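DnaD-like replication protein (Streptococcus mutans UA159, PDB 2ZC2) probably takes part in the initiation of DNA replication as a DnaB/DnaD family member, represented here by an all-helical domain that binds zinc ions. Local coordinates at residues 7-10 with 11-14; 19-22 with 23-26; 36-39 with 40-43. All coordinates share one frame; numbering follows the deposited sequence.

Contact 1. Residues 7-10 with 11-14. With ZN (zinc ion), chain F.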
ATOM      1  N   VAL A   7       3.902   6.572   4.750  1.00 25.65           N
ATOM      2  CA  VAL A   7       2.775   7.452   5.078  1.00 24.65           C
ATOM      3  C   VAL A   7       2.910   8.728   4.226  1.00 25.00           C
ATOM      4  O   VAL A   7       1.967   9.198   3.618  1.00 25.44           O
ATOM      5  CB  VAL A   7       2.792   7.772   6.607  1.00 24.95           C
ATOM      6  CG1 VAL A   7       1.920   8.948   6.965  1.00 27.16           C
ATOM      7  CG2 VAL A   7       2.480   6.548   7.481  1.00 23.07           C
ATOM      8  N   GLU A   8       4.109   9.290   4.166  1.00 24.95           N
ATOM      9  CA  GLU A   8       4.335  10.514   3.420  1.00 25.98           C
ATOM     10  C   GLU A   8       4.050  10.344   1.910  1.00 23.53           C
ATOM     11  O   GLU A   8       3.470  11.241   1.299  1.00 23.50           O
ATOM     12  CB  GLU A   8       5.766  10.973   3.708  1.00 27.48           C
ATOM     13  CG  GLU A   8       6.479  11.809   2.673  1.00 31.31           C
ATOM     14  CD  GLU A   8       7.998  11.913   3.003  1.00 33.43           C
ATOM     15  OE1 GLU A   8       8.326  12.275   4.169  1.00 37.55           O
ATOM     16  OE2 GLU A   8       8.853  11.624   2.100  1.00 41.80           O
ATOM     17  N   ASP A   9       4.423   9.191   1.338  1.00 21.29           N
ATOM     18  CA  ASP A   9       4.033   8.832  -0.045  1.00 20.80           C
ATOM     19  C   ASP A   9       2.495   8.845  -0.197  1.00 19.86           C
ATOM     20  O   ASP A   9       1.953   9.521  -1.055  1.00 19.96           O
ATOM     21  CB  ASP A   9       4.647   7.481  -0.422  1.00 20.24           C
ATOM     22  CG  ASP A   9       6.148   7.602  -0.684  1.00 23.63           C
ATOM     23  OD1 ASP A   9       6.564   8.755  -0.904  1.00 26.22           O
ATOM     24  OD2 ASP A   9       6.908   6.608  -0.626  1.00 27.95           O
ATOM     25  N   PHE A  10       1.813   8.117   0.686  1.00 18.00           N
ATOM     26  CA  PHE A  10       0.363   8.053   0.685  1.00 16.81           C
ATOM     27  C   PHE A  10      -0.299   9.400   0.743  1.00 17.93           C
ATOM     28  O   PHE A  10      -1.199   9.674  -0.021  1.00 14.72           O
ATOM     29  CB  PHE A  10      -0.106   7.176   1.844  1.00 16.84           C
ATOM     30  CG  PHE A  10      -0.240   5.702   1.467  1.00 15.86           C
ATOM     31  CD1 PHE A  10       0.856   4.897   1.418  1.00 14.94           C
ATOM     32  CD2 PHE A  10      -1.471   5.172   1.122  1.00 13.68           C
ATOM     33  CE1 PHE A  10       0.754   3.566   1.041  1.00 16.14           C
ATOM     34  CE2 PHE A  10      -1.616   3.866   0.763  1.00 14.93           C
ATOM     35  CZ  PHE A  10      -0.490   3.037   0.733  1.00 17.09           C
ATOM     36  N   GLU A  11       0.157  10.265   1.658  1.00 19.65           N
ATOM     37  CA  GLU A  11      -0.502  11.548   1.869  1.00 20.63           C
ATOM     38  C   GLU A  11      -0.259  12.451   0.725  1.00 20.99           C
ATOM     39  O   GLU A  11      -1.162  13.155   0.290  1.00 20.82           O
ATOM     40  CB  GLU A  11      -0.010  12.156   3.177  1.00 22.32           C
ATOM     41  CG  GLU A  11      -0.555  11.367   4.337  1.00 25.74           C
ATOM     42  CD  GLU A  11      -0.148  11.907   5.727  1.00 31.95           C
ATOM     43  OE1 GLU A  11       0.943  12.526   5.859  1.00 33.50           O
ATOM     44  OE2 GLU A  11      -0.921  11.652   6.681  1.00 32.26           O
ATOM     45  N   ARG A  12       0.931  12.370   0.117  1.00 21.91           N
ATOM     46  CA  ARG A  12       1.184  13.243  -1.050  1.00 21.99           C
ATOM     47  C   ARG A  12       0.306  12.825  -2.217  1.00 22.24           C
ATOM     48  O   ARG A  12      -0.275  13.665  -2.888  1.00 22.12           O
ATOM     49  CB  ARG A  12       2.645  13.155  -1.468  1.00 22.36           C
ATOM     50  CG  ARG A  12       3.006  13.913  -2.757  1.00 24.46           C
ATOM     51  CD  ARG A  12       4.398  13.483  -3.292  1.00 23.08           C
ATOM     52  NE  ARG A  12       4.344  12.116  -3.785  1.00 23.22           N
ATOM     53  CZ  ARG A  12       5.065  11.123  -3.289  1.00 25.19           C
ATOM     54  NH1 ARG A  12       5.942  11.347  -2.324  1.00 22.60           N
ATOM     55  NH2 ARG A  12       4.923   9.905  -3.771  1.00 26.99           N
ATOM     56  N   GLU A  13       0.217  11.514  -2.500  1.00 21.37           N
ATOM     57  CA  GLU A  13      -0.578  11.084  -3.663  1.00 20.00           C
ATOM     58  C   GLU A  13      -2.043  11.253  -3.409  1.00 21.65           C
ATOM     59  O   GLU A  13      -2.823  11.555  -4.357  1.00 19.86           O
ATOM     60  CB  GLU A  13      -0.322   9.614  -4.049  1.00 20.10           C
ATOM     61  CG  GLU A  13       1.137   9.272  -4.506  1.00 17.30           C
ATOM     62  CD  GLU A  13       1.627  10.185  -5.635  1.00 19.93           C
ATOM     63  OE1 GLU A  13       0.786  10.765  -6.399  1.00 17.23           O
ATOM     64  OE2 GLU A  13       2.850  10.250  -5.794  1.00 20.56           O
ATOM     65  N   LEU A  14      -2.452  10.978  -2.159  1.00 21.52           N
ATOM     66  CA  LEU A  14      -3.886  11.111  -1.804  1.00 22.89           C
ATOM     67  C   LEU A  14      -4.241  12.597  -1.645  1.00 24.24           C
ATOM     68  O   LEU A  14      -5.398  12.974  -1.670  1.00 24.90           O
ATOM     69  CB  LEU A  14      -4.261  10.260  -0.543  1.00 21.28           C
ATOM     70  CG  LEU A  14      -4.300   8.710  -0.736  1.00 21.95           C
ATOM     71  CD1 LEU A  14      -4.668   7.879   0.524  1.00 20.16           C
ATOM     72  CD2 LEU A  14      -5.284   8.326  -1.813  1.00 16.34           C
TER
HETATM   73 ZN    ZN F 507       8.649   7.960  -1.204  0.50 43.18          ZN

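Contact 2. Residues 19-22 with 23-26. With ZN (zinc ion), chain C.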
ATOM      1  N   SER A  19      -6.219   9.166   7.922  1.00 26.17           N
ATOM      2  CA  SER A  19      -7.010   9.038   9.135  1.00 24.52           C
ATOM      3  C   SER A  19      -6.303   8.072  10.136  1.00 24.39           C
ATOM      4  O   SER A  19      -5.504   7.216   9.718  1.00 23.75           O
ATOM      5  CB  SER A  19      -8.352   8.438   8.706  1.00 21.92           C
ATOM      6  OG  SER A  19      -8.215   7.008   8.755  1.00 18.48           O
ATOM      7  N   PRO A  20      -6.640   8.146  11.468  1.00 25.15           N
ATOM      8  CA  PRO A  20      -6.158   7.119  12.405  1.00 24.68           C
ATOM      9  C   PRO A  20      -6.388   5.701  11.963  1.00 23.94           C
ATOM     10  O   PRO A  20      -5.496   4.834  12.166  1.00 24.36           O
ATOM     11  CB  PRO A  20      -6.953   7.409  13.673  1.00 25.62           C
ATOM     12  CG  PRO A  20      -7.123   8.904  13.603  1.00 26.55           C
ATOM     13  CD  PRO A  20      -7.391   9.203  12.172  1.00 24.62           C
ATOM     14  N   PHE A  21      -7.585   5.424  11.392  1.00 22.53           N
ATOM     15  CA  PHE A  21      -7.904   4.108  10.931  1.00 19.45           C
ATOM     16  C   PHE A  21      -6.987   3.653   9.778  1.00 19.30           C
ATOM     17  O   PHE A  21      -6.529   2.500   9.722  1.00 19.44           O
ATOM     18  CB  PHE A  21      -9.399   3.974  10.583  1.00 21.94           C
ATOM     19  CG  PHE A  21     -10.337   3.960  11.809  1.00 19.87           C
ATOM     20  CD1 PHE A  21     -10.440   2.822  12.621  1.00 26.72           C
ATOM     21  CD2 PHE A  21     -11.098   5.076  12.130  1.00 23.94           C
ATOM     22  CE1 PHE A  21     -11.308   2.787  13.772  1.00 25.01           C
ATOM     23  CE2 PHE A  21     -11.978   5.074  13.240  1.00 24.06           C
ATOM     24  CZ  PHE A  21     -12.088   3.925  14.067  1.00 25.11           C
ATOM     25  N   GLU A  22      -6.704   4.550   8.855  1.00 19.59           N
ATOM     26  CA  GLU A  22      -5.792   4.231   7.719  1.00 19.37           C
ATOM     27  C   GLU A  22      -4.368   4.072   8.240  1.00 20.16           C
ATOM     28  O   GLU A  22      -3.674   3.122   7.861  1.00 21.60           O
ATOM     29  CB  GLU A  22      -5.872   5.338   6.657  1.00 18.35           C
ATOM     30  CG  GLU A  22      -7.285   5.399   6.013  1.00 18.74           C
ATOM     31  CD  GLU A  22      -7.475   6.568   5.117  1.00 23.52           C
ATOM     32  OE1 GLU A  22      -6.769   7.555   5.312  1.00 20.65           O
ATOM     33  OE2 GLU A  22      -8.320   6.490   4.190  1.00 25.39           O
ATOM     34  N   LEU A  23      -3.927   4.976   9.133  1.00 21.06           N
ATOM     35  CA  LEU A  23      -2.600   4.841   9.746  1.00 22.14           C
ATOM     36  C   LEU A  23      -2.474   3.498  10.393  1.00 22.37           C
ATOM     37  O   LEU A  23      -1.499   2.816  10.168  1.00 21.48           O
ATOM     38  CB  LEU A  23      -2.306   5.970  10.763  1.00 22.68           C
ATOM     39  CG  LEU A  23      -1.873   7.270  10.099  1.00 24.57           C
ATOM     40  CD1 LEU A  23      -2.137   8.488  10.995  1.00 27.57           C
ATOM     41  CD2 LEU A  23      -0.415   7.195   9.711  1.00 24.89           C
ATOM     42  N   GLU A  24      -3.515   3.091  11.141  1.00 22.74           N
ATOM     43  CA  GLU A  24      -3.528   1.803  11.838  1.00 24.10           C
ATOM     44  C   GLU A  24      -3.591   0.627  10.874  1.00 23.01           C
ATOM     45  O   GLU A  24      -2.945  -0.410  11.045  1.00 23.18           O
ATOM     46  CB  GLU A  24      -4.720   1.768  12.835  1.00 25.56           C
ATOM     47  CG  GLU A  24      -5.504   0.409  12.808  1.00 33.62           C
ATOM     48  CD  GLU A  24      -7.067   0.563  12.680  1.00 40.64           C
ATOM     49  OE1 GLU A  24      -7.626   0.534  11.519  1.00 37.66           O
ATOM     50  OE2 GLU A  24      -7.712   0.707  13.770  1.00 41.62           O
ATOM     51  N   ASP A  25      -4.370   0.781   9.810  1.00 23.18           N
ATOM     52  CA  ASP A  25      -4.419  -0.246   8.765  1.00 22.71           C
ATOM     53  C   ASP A  25      -3.077  -0.484   8.136  1.00 22.03           C
ATOM     54  O   ASP A  25      -2.682  -1.629   7.921  1.00 21.58           O
ATOM     55  CB  ASP A  25      -5.384   0.172   7.657  1.00 22.92           C
ATOM     56  CG  ASP A  25      -6.770  -0.426   7.831  1.00 23.76           C
ATOM     57  OD1 ASP A  25      -7.009  -1.279   8.718  1.00 17.19           O
ATOM     58  OD2 ASP A  25      -7.626  -0.050   7.016  1.00 25.81           O
ATOM     59  N   LEU A  26      -2.387   0.590   7.813  1.00 22.61           N
ATOM     60  CA  LEU A  26      -1.025   0.472   7.272  1.00 24.22           C
ATOM     61  C   LEU A  26      -0.069  -0.250   8.231  1.00 24.95           C
ATOM     62  O   LEU A  26       0.681  -1.125   7.810  1.00 25.49           O
ATOM     63  CB  LEU A  26      -0.471   1.851   6.985  1.00 23.88           C
ATOM     64  CG  LEU A  26       0.003   2.246   5.586  1.00 27.97           C
ATOM     65  CD1 LEU A  26      -1.001   1.781   4.559  1.00 23.64           C
ATOM     66  CD2 LEU A  26       0.271   3.766   5.489  1.00 26.18           C
TER
HETATM   67 ZN    ZN C 501      -9.445  -0.800   7.538  1.00 30.20          ZN

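Contact 3. Residues 36-39 with 40-43. With ZN (zinc ion), chain E.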
ATOM      1  N   ASP A  36       5.916  -6.332   3.186  1.00 20.44           N
ATOM      2  CA  ASP A  36       7.044  -5.414   2.881  1.00 20.40           C
ATOM      3  C   ASP A  36       6.529  -4.009   2.582  1.00 20.31           C
ATOM      4  O   ASP A  36       5.672  -3.865   1.723  1.00 20.79           O
ATOM      5  CB  ASP A  36       7.702  -5.976   1.643  1.00 19.87           C
ATOM      6  CG  ASP A  36       8.964  -5.258   1.228  1.00 18.65           C
ATOM      7  OD1 ASP A  36       9.449  -4.271   1.842  1.00 16.93           O
ATOM      8  OD2 ASP A  36       9.467  -5.754   0.232  1.00 17.39           O
ATOM      9  N   PRO A  37       6.984  -2.972   3.333  1.00 19.94           N
ATOM     10  CA  PRO A  37       6.540  -1.594   2.978  1.00 19.66           C
ATOM     11  C   PRO A  37       6.782  -1.231   1.495  1.00 20.36           C
ATOM     12  O   PRO A  37       6.051  -0.399   0.983  1.00 18.25           O
ATOM     13  CB  PRO A  37       7.360  -0.674   3.888  1.00 19.46           C
ATOM     14  CG  PRO A  37       8.293  -1.615   4.699  1.00 22.15           C
ATOM     15  CD  PRO A  37       7.822  -3.018   4.536  1.00 19.49           C
ATOM     16  N   ASP A  38       7.767  -1.863   0.813  1.00 19.08           N
ATOM     17  CA  ASP A  38       8.023  -1.496  -0.580  1.00 20.18           C
ATOM     18  C   ASP A  38       7.049  -2.145  -1.528  1.00 19.33           C
ATOM     19  O   ASP A  38       6.865  -1.665  -2.616  1.00 19.51           O
ATOM     20  CB  ASP A  38       9.471  -1.714  -0.995  1.00 20.93           C
ATOM     21  CG  ASP A  38      10.418  -0.848  -0.180  1.00 24.34           C
ATOM     22  OD1 ASP A  38      10.580   0.331  -0.542  1.00 26.05           O
ATOM     23  OD2 ASP A  38      10.958  -1.318   0.857  1.00 28.11           O
ATOM     24  N   LEU A  39       6.404  -3.216  -1.059  1.00 18.44           N
ATOM     25  CA  LEU A  39       5.281  -3.793  -1.750  1.00 16.85           C
ATOM     26  C   LEU A  39       4.028  -2.905  -1.640  1.00 16.57           C
ATOM     27  O   LEU A  39       3.290  -2.719  -2.644  1.00 16.95           O
ATOM     28  CB  LEU A  39       4.974  -5.190  -1.224  1.00 15.97           C
ATOM     29  CG  LEU A  39       3.828  -5.858  -2.020  1.00 16.77           C
ATOM     30  CD1 LEU A  39       4.336  -6.210  -3.446  1.00 13.05           C
ATOM     31  CD2 LEU A  39       3.207  -7.077  -1.343  1.00 15.81           C
ATOM     32  N   VAL A  40       3.790  -2.382  -0.436  1.00 16.82           N
ATOM     33  CA  VAL A  40       2.754  -1.368  -0.219  1.00 16.30           C
ATOM     34  C   VAL A  40       2.946  -0.148  -1.141  1.00 16.31           C
ATOM     35  O   VAL A  40       2.015   0.311  -1.823  1.00 13.87           O
ATOM     36  CB  VAL A  40       2.610  -0.973   1.271  1.00 16.58           C
ATOM     37  CG1 VAL A  40       1.480   0.048   1.469  1.00 15.63           C
ATOM     38  CG2 VAL A  40       2.286  -2.206   2.148  1.00 14.16           C
ATOM     39  N   ARG A  41       4.167   0.385  -1.139  1.00 16.74           N
ATOM     40  CA  ARG A  41       4.515   1.478  -1.988  1.00 16.77           C
ATOM     41  C   ARG A  41       4.305   1.128  -3.483  1.00 16.13           C
ATOM     42  O   ARG A  41       3.837   1.994  -4.266  1.00 15.13           O
ATOM     43  CB  ARG A  41       5.982   1.892  -1.703  1.00 17.03           C
ATOM     44  CG  ARG A  41       6.632   2.861  -2.723  1.00 19.25           C
ATOM     45  CD  ARG A  41       8.056   3.314  -2.216  1.00 21.41           C
ATOM     46  NE  ARG A  41       7.968   4.082  -0.957  1.00 26.40           N
ATOM     47  CZ  ARG A  41       8.345   3.667   0.252  1.00 28.65           C
ATOM     48  NH1 ARG A  41       8.850   2.447   0.455  1.00 27.95           N
ATOM     49  NH2 ARG A  41       8.218   4.499   1.275  1.00 28.64           N
ATOM     50  N   SER A  42       4.622  -0.097  -3.898  1.00 13.49           N
ATOM     51  CA  SER A  42       4.347  -0.394  -5.308  1.00 14.69           C
ATOM     52  C   SER A  42       2.858  -0.583  -5.662  1.00 12.62           C
ATOM     53  O   SER A  42       2.479  -0.364  -6.811  1.00 10.73           O
ATOM     54  CB  SER A  42       5.163  -1.527  -5.811  1.00 13.18           C
ATOM     55  OG  SER A  42       4.707  -2.680  -5.239  1.00 25.61           O
ATOM     56  N   ALA A  43       2.017  -0.875  -4.660  1.00 12.80           N
ATOM     57  CA  ALA A  43       0.546  -0.828  -4.868  1.00 12.05           C
ATOM     58  C   ALA A  43       0.102   0.600  -5.045  1.00 12.90           C
ATOM     59  O   ALA A  43      -0.728   0.897  -5.911  1.00 13.55           O
ATOM     60  CB  ALA A  43      -0.170  -1.530  -3.759  1.00 12.02           C
TER
HETATM   61 ZN    ZN E 505      11.889   1.413   0.738  0.50 27.70          ZN

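Contact 1. Residues 7-10 with 11-14
Arg12 lies alongside Asp9, the residue three places before it on helix 5-14, forming an i to i+3 salt bridge beside a zinc ion. The arginine can be followed outward from CB, which rests 3.5 Å from Glu8 O. CG is set trans to the backbone N (chi1 174°), and a bend at chi3 then brings the guanidinium round beside the aspartate. NH1 donates to Asp9 OD1 at 3.0 Å, meeting that oxygen on its anti side and slightly out of the carboxylate plane. The two flat groups are far from coplanar, their planes standing 58° apart, and Asp9 O lies over one guanidinium face, displaced toward the rim. The other edge grips the next residue side-on: NE reaches Glu13 OE2 at 3.1 Å and NH2 reaches the same Glu13 OE2 at 2.9 Å, both almost exactly in the guanidinium plane. Bonds to two carboxylates would limit rotation of the group, although Arg12 is exposed.

Asp9 itself is buried and heavily engaged. Both of its oxygens bind the zinc ion, OD2 at 2.3 Å, and OD2 also receives NE of Arg41 from helix 37-50. Each oxygen therefore meets the metal and one arginine, surroundings that would probably favour the charged carboxylate. Elsewhere on the helix, Val7 CG1 packs 3.8 Å from Glu11 CD, while Glu11 OE2 accepts from Leu18 N beyond the helix. Leu14 CD1 approaches the edge of the Phe10 ring at CD2, 4.2 Å away. Backbone bonds from N of residue i+4 to O of residue i, such as Glu13 N to Asp9 O, form the helix itself. The whole is an amphipathic alpha-helix, with an aspartate zinc site on a different side from Phe10.

Contact 2. Residues 19-22 with 23-26
Leu23 opens the second half of this helical start with a nearly straight bond from its N to Ser19 O, 2.8 Å long with an N-H...O angle of 175°. Its CB and CG lie against the same carbonyl. The turn it joins is a capping box: Ser19 OG, at the N-cap, accepts from Glu22 N at 2.9 Å, and Glu22 OE1 answers by accepting from Ser19 N at 3.1 Å. These reciprocal bonds satisfy two amide groups at the point where the helix begins. The other oxygen of the glutamate, OE2, makes a salt bridge to Arg16, which ties the box to the preceding loop.

Glu24 comes next, its N bonded to Pro20 O. With a bend at chi2 the carboxylate runs beside the Phe21 side chain and points the same way. Glu24 OE2 comes within 3.6 Å of Phe21 CD1, with the ring and carboxylate planes 68° apart. Glu24 OE1 lies at the ring edge but also 2.9 Å from Phe21 O. Two acceptors so close would be expected to repel, and with chi1 at an unusual 136° the exact placement of this carboxylate is doubtful.

Asp25 donates its N to Phe21 O and sends its side chain to a zinc ion, which OD2 binds at 2.0 Å while OD1, 2.7 Å from the zinc, is at best a long, weak ligand. Leu26 ends the walk, its N bonded to Glu22 O at 2.8 Å.

Among the neighbouring helices, Leu23 rests on Val7 of helix 5-14, and Leu26 touches Val7 and Phe10 of that helix and also Trp55 of helix 55-67. Glu22 and Asp25 also touch Trp55, whereas Phe21 is turned to the exposed side of helix 20-32.

Contact 3. Residues 36-39 with 40-43
Asp38 turns CG trans to its carbonyl carbon (chi1 -62°), while Arg41 sends CG trans to its backbone N (chi1 168°) and bends at chi3; the two charged groups end up side by side, one turn apart. The setting is the capped N-terminal turn of helix 37-50. Asp36 is the N-cap: its OD1 accepts from Asp38 N at 3.1 Å, an Asx turn, and its OD2 takes Leu73 N near the C-terminal end of the chain. Asp36 O accepts from both Leu39 N and Val40 N, the first at 2.9 Å and the second at 3.2 Å.

The guanidinium of Arg41 is shared between two carboxylates. Arg41 has its stronger partner in Asp9 of helix 5-14, whereas NH1 makes only a weak, bent bond within its salt bridge to Asp38, the carboxylate and guanidinium planes being 45° apart. Away from the charges, Val40 packs on Phe10 and on Val30 of helix 20-32, and Leu39 on Trp65 and Leu73.

Ser42 OG donates to Leu39 O at 3.0 Å; Ala43 N reaches the same oxygen from the same face. Asp38 OD1 is likewise shared, with Arg41 NH1 at 2.9 Å and the zinc ion at 2.1 Å.

In the fold
From the N terminus, contact 1 lies within helix 5-14, contact 2 at the start of helix 20-32 and contact 3 at the start of helix 37-50. The three follow in series, none nested in or crossing another, and each closes only turns of its own helix. Tertiary contacts join them: contact 1 meets contact 2 through apolar packing and contact 3 through both a salt bridge and apolar packing. Contacts 2 and 3 do not touch, though their helices meet further along helix 20-32, and helix 5-14 touches both contacts. Contacts 2 and 3 also each pack on helix 55-67.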